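Local coordinates for protein SidF, inhibitor of growth family, member 3 (Legionella pneumophila subsp. pneumophila, PDB 4FYE) that probably removes phosphate from phosphatidylinositol phosphates, as a Legionella membrane-associated phosphatase, at residues E10-H15 against K42-D47. The protein carries 1 engineered substitution. Numbering follows the deposited sequence.
Sequences ETYVTH and KDPMLD
Tyr12 and Asp43 both carry CG anti to their backbone N (chi1 -169° and -170°), and this sends the phenol out from helix 9-16 to meet the carboxylate of the connection between strands 39-42 and 50-55. The two side chains cross at about a right angle and join tip to tip: Tyr12 OH donates to the syn lone pair of Asp43 OD2 at 2.6 Å, the carboxylate lying at the edge of the ring with the two planes 35° apart. Asp43 OD1 serves its own turn instead. It accepts from Met45 N at 2.8 Å, closing an Asx turn, and from Leu46 N at 2.6 Å in a nearly straight bond, both N-H groups coming in from above the carboxylate plane.

Beside this hydrogen-bonded cluster the chain of Met45, bent at chi2 and chi3, slides past the phenol in the opposite direction, and its CE rests 3.7 Å from Tyr12 CD1. Its SD lies over one face of the His15 imidazole, offset toward the rim and 4.4 Å from the ring centroid, a sulfur-aromatic contact. The Pro44 ring packs against the base of the His15 side chain, with Pro44 CG 3.9 Å from His15 CB. Ile5 touches both Tyr12 and Met45, while Leu20 packs against Pro44.

Three donors thus grip a single buried carboxylate: the phenol bond joins helix 9-16 to the turn that OD1 holds through Met45 N and Leu46 N. Such a concentration of N-H and O-H groups would be expected to stabilise the charged form of Asp43.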
# COMPACT_ATOMS: atom_id res chain seq x y z
N GLU A 10 -0.86 17.84 -5.54
CA GLU A 10 -0.26 18.17 -6.79
C GLU A 10 0.82 19.21 -6.60
O GLU A 10 1.91 19.08 -7.21
CB GLU A 10 -1.27 18.66 -7.85
CG GLU A 10 -0.59 18.75 -9.21
CD GLU A 10 -1.42 19.39 -10.35
OE1 GLU A 10 -0.80 20.08 -11.23
OE2 GLU A 10 -2.66 19.19 -10.38
N THR A 11 0.57 20.25 -5.79
CA THR A 11 1.60 21.28 -5.71
C THR A 11 2.82 20.69 -4.99
O THR A 11 3.96 20.81 -5.44
CB THR A 11 1.15 22.64 -5.11
OG1 THR A 11 1.47 22.65 -3.72
CG2 THR A 11 -0.34 22.93 -5.30
N TYR A 12 2.60 20.00 -3.90
CA TYR A 12 3.69 19.25 -3.31
C TYR A 12 4.49 18.33 -4.27
O TYR A 12 5.73 18.38 -4.29
CB TYR A 12 3.23 18.48 -2.11
CG TYR A 12 4.35 17.89 -1.29
CD1 TYR A 12 5.48 18.63 -0.92
CD2 TYR A 12 4.24 16.61 -0.81
CE1 TYR A 12 6.49 18.09 -0.11
CE2 TYR A 12 5.21 16.06 0.01
CZ TYR A 12 6.33 16.79 0.36
OH TYR A 12 7.28 16.17 1.15
N VAL A 13 3.82 17.52 -5.06
CA VAL A 13 4.54 16.58 -5.95
C VAL A 13 5.39 17.37 -6.96
O VAL A 13 6.54 16.97 -7.32
CB VAL A 13 3.51 15.73 -6.69
CG1 VAL A 13 4.14 15.02 -7.87
CG2 VAL A 13 2.76 14.78 -5.70
N THR A 14 4.86 18.52 -7.38
CA THR A 14 5.54 19.39 -8.30
C THR A 14 6.80 19.96 -7.68
O THR A 14 7.85 19.96 -8.30
CB THR A 14 4.65 20.56 -8.69
OG1 THR A 14 3.51 20.05 -9.41
CG2 THR A 14 5.43 21.52 -9.55
N HIS A 15 6.72 20.45 -6.45
CA HIS A 15 7.95 20.91 -5.80
C HIS A 15 8.97 19.80 -5.68
O HIS A 15 10.14 20.02 -5.85
CB HIS A 15 7.64 21.53 -4.46
CG HIS A 15 7.12 22.92 -4.57
ND1 HIS A 15 7.92 24.01 -4.42
CD2 HIS A 15 5.85 23.39 -4.88
CE1 HIS A 15 7.18 25.12 -4.60
NE2 HIS A 15 5.92 24.74 -4.89
N LYS A 42 17.20 17.81 0.23
CA LYS A 42 16.38 18.35 1.34
C LYS A 42 14.96 18.41 0.86
O LYS A 42 14.73 18.63 -0.33
CB LYS A 42 16.85 19.74 1.76
CG LYS A 42 18.15 19.78 2.57
CD LYS A 42 18.27 21.19 3.18
CE LYS A 42 19.69 21.60 3.59
NZ LYS A 42 19.75 23.09 3.88
N ASP A 43 13.99 18.18 1.75
CA ASP A 43 12.59 18.32 1.36
C ASP A 43 12.30 19.77 0.99
O ASP A 43 12.73 20.69 1.69
CB ASP A 43 11.66 17.84 2.46
CG ASP A 43 10.22 17.74 2.00
OD1 ASP A 43 9.53 18.79 2.02
OD2 ASP A 43 9.79 16.62 1.59
N PRO A 44 11.63 20.00 -0.15
CA PRO A 44 11.42 21.39 -0.59
C PRO A 44 10.46 22.14 0.31
O PRO A 44 10.28 23.35 0.15
CB PRO A 44 10.77 21.24 -1.97
CG PRO A 44 10.14 19.88 -1.96
CD PRO A 44 10.97 19.02 -1.04
N MET A 45 9.86 21.45 1.25
CA MET A 45 8.79 22.08 2.00
C MET A 45 8.84 21.78 3.47
O MET A 45 8.65 22.68 4.26
CB MET A 45 7.42 21.75 1.40
CG MET A 45 7.31 22.19 -0.05
SD MET A 45 5.71 22.72 -0.65
CE MET A 45 4.59 21.89 0.47
N LEU A 46 9.08 20.53 3.85
CA LEU A 46 9.18 20.23 5.26
C LEU A 46 10.62 20.28 5.78
O LEU A 46 11.48 19.53 5.34
CB LEU A 46 8.50 18.92 5.59
CG LEU A 46 8.12 18.79 7.08
CD1 LEU A 46 7.82 20.10 7.83
CD2 LEU A 46 6.96 17.81 7.19
N ASP A 47 10.83 21.15 6.75
CA ASP A 47 12.16 21.60 7.18
C ASP A 47 13.25 20.51 7.34
O ASP A 47 14.27 20.57 6.65
CB ASP A 47 12.04 22.39 8.48
CG ASP A 47 11.47 21.55 9.60
OD1 ASP A 47 11.73 21.91 10.77
OD2 ASP A 47 10.80 20.52 9.29